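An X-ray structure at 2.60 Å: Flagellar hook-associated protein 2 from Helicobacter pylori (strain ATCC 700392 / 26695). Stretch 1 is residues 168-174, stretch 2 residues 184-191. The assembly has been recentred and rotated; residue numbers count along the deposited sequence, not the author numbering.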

# COMPACT_ATOMS: atom_id res chain seq x y z
N PRO A 168 -2.10 22.12 6.02
CA PRO A 168 -1.00 22.98 5.62
C PRO A 168 0.27 22.45 6.19
O PRO A 168 0.23 21.93 7.26
CB PRO A 168 -1.35 24.31 6.29
CG PRO A 168 -2.83 24.31 6.43
CD PRO A 168 -3.22 22.87 6.62
N ILE A 169 1.38 22.53 5.49
CA ILE A 169 2.67 22.18 6.09
C ILE A 169 3.58 23.40 6.09
O ILE A 169 4.01 23.85 5.03
CB ILE A 169 3.35 20.98 5.39
CG1 ILE A 169 2.78 19.65 5.93
CG2 ILE A 169 4.87 20.97 5.62
CD1 ILE A 169 1.46 19.18 5.32
N MET A 170 3.88 23.92 7.28
CA MET A 170 4.72 25.11 7.45
C MET A 170 6.07 24.76 8.04
O MET A 170 6.15 23.93 8.97
CB MET A 170 4.05 26.12 8.37
CG MET A 170 2.62 26.46 7.98
SD MET A 170 2.48 27.04 6.27
CE MET A 170 0.82 27.73 6.40
N LEU A 171 7.11 25.43 7.54
CA LEU A 171 8.47 25.04 7.82
C LEU A 171 9.45 26.09 7.33
O LEU A 171 9.55 26.32 6.12
CB LEU A 171 8.79 23.73 7.10
CG LEU A 171 10.13 23.09 7.43
CD1 LEU A 171 10.21 22.77 8.95
CD2 LEU A 171 10.31 21.82 6.59
N GLU A 172 10.18 26.71 8.26
CA GLU A 172 11.21 27.67 7.90
C GLU A 172 12.51 26.99 8.24
O GLU A 172 12.86 26.86 9.41
CB GLU A 172 11.02 28.99 8.65
N LEU A 173 13.23 26.53 7.23
CA LEU A 173 14.39 25.67 7.45
C LEU A 173 15.59 26.21 6.70
O LEU A 173 15.53 26.33 5.48
CB LEU A 173 14.09 24.27 6.95
CG LEU A 173 14.96 23.13 7.43
CD1 LEU A 173 14.80 22.94 8.94
CD2 LEU A 173 14.57 21.86 6.68
N PRO A 174 16.68 26.56 7.42
CA PRO A 174 17.88 27.00 6.71
C PRO A 174 18.52 25.84 5.94
O PRO A 174 18.06 24.70 6.06
CB PRO A 174 18.79 27.48 7.83
CG PRO A 174 18.39 26.61 8.99
CD PRO A 174 16.91 26.48 8.88
N THR A 184 14.25 14.45 7.69
CA THR A 184 13.75 14.28 9.03
C THR A 184 12.92 15.52 9.39
O THR A 184 11.79 15.42 9.86
CB THR A 184 14.88 14.01 10.03
OG1 THR A 184 15.63 12.87 9.60
CG2 THR A 184 14.31 13.73 11.43
N ALA A 185 13.45 16.70 9.11
CA ALA A 185 12.74 17.94 9.44
C ALA A 185 11.36 17.97 8.79
O ALA A 185 10.37 18.26 9.44
CB ALA A 185 13.53 19.13 9.03
N ILE A 186 11.31 17.65 7.51
CA ILE A 186 10.04 17.61 6.80
C ILE A 186 9.11 16.60 7.44
O ILE A 186 7.94 16.91 7.74
CB ILE A 186 10.23 17.24 5.37
CG1 ILE A 186 10.94 18.37 4.64
CG2 ILE A 186 8.91 16.95 4.73
CD1 ILE A 186 11.64 17.92 3.40
N GLN A 187 9.64 15.40 7.66
CA GLN A 187 8.91 14.35 8.36
C GLN A 187 8.29 14.87 9.67
O GLN A 187 7.12 14.63 9.93
CB GLN A 187 9.83 13.19 8.66
CG GLN A 187 9.15 12.03 9.36
CD GLN A 187 10.14 10.93 9.72
OE1 GLN A 187 11.17 11.19 10.36
NE2 GLN A 187 9.85 9.70 9.32
N LYS A 188 9.09 15.57 10.47
CA LYS A 188 8.61 16.12 11.73
C LYS A 188 7.50 17.11 11.42
O LYS A 188 6.42 17.06 12.04
CB LYS A 188 9.73 16.83 12.51
N ALA A 189 7.75 18.00 10.48
CA ALA A 189 6.78 19.05 10.19
C ALA A 189 5.46 18.38 9.87
O ALA A 189 4.45 18.75 10.45
CB ALA A 189 7.23 19.96 9.07
N MET A 190 5.48 17.38 8.98
CA MET A 190 4.25 16.70 8.49
C MET A 190 3.57 15.92 9.60
O MET A 190 2.33 15.92 9.74
CB MET A 190 4.58 15.72 7.37
CG MET A 190 5.06 16.37 6.08
SD MET A 190 5.30 15.22 4.70
CE MET A 190 5.77 16.37 3.39
N GLU A 191 4.39 15.26 10.39
CA GLU A 191 3.90 14.53 11.54
C GLU A 191 3.28 15.48 12.55
O GLU A 191 2.24 15.17 13.09
CB GLU A 191 5.02 13.67 12.16
CG GLU A 191 5.35 12.42 11.34
CD GLU A 191 6.36 11.46 12.00
OE1 GLU A 191 7.07 11.88 12.94
OE2 GLU A 191 6.46 10.29 11.55

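The contact between residues 169-173, of which 171-173 form a strand, and the helix 184-191 is built from aliphatic side chains, and Leu171 and Ala189 lie at its centre. Leu171 directs its CA-to-CB bond toward the helix, and with chi1 in t and chi2 in p both its methyl groups lie against Ala189, with CD1 4.1 Å and CD2 4.4 Å from Ala189 CB; CD2 also lies 4.0 Å from Ile186 CG1. Ile186, whose CA-to-CB bond points sideways and whose chi1 is in m, takes part through CG1.

Leu173 repeats the t, p conformation of Leu171 and packs one helical turn earlier, where its CD2 approaches CB of Ala185 at 3.7 Å, the closest pair in the contact. At the other end, Ile169 spans two neighbouring helical residues, its CG1 4.0 Å from CG of Met190 and its CG2 4.3 Å from CB of Ala189. Alternation along the extended chain thus turns Ile169, Leu171 and Leu173 toward the helix, while the i to i+4 spacing of Ala185 and Ala189 presents two small side chains to them. The strand and the helix run nearly antiparallel, at 160°, with their axes 10.0 Å apart at closest approach; accordingly, Ile169 lies nearest Met190 and Leu173 nearest Ala185 in the backbone register.

Toward the edge, the CA-to-CB bond of Met170 points away from the helix, and its carbonyl O lies 4.1 Å from CB of Ala189. No hydrogen bond links the two stretches. Within the helix, the amides of Lys188 to Glu191 donate to the carbonyls of Thr184 to Gln187, as in the bond from Ala189 N to Ala185 O at 2.8 Å, and Thr184 and Gln187 form side-chain hydrogen bonds elsewhere in the structure. The association, which buries 287 Å² in total, therefore rests on apolar packing.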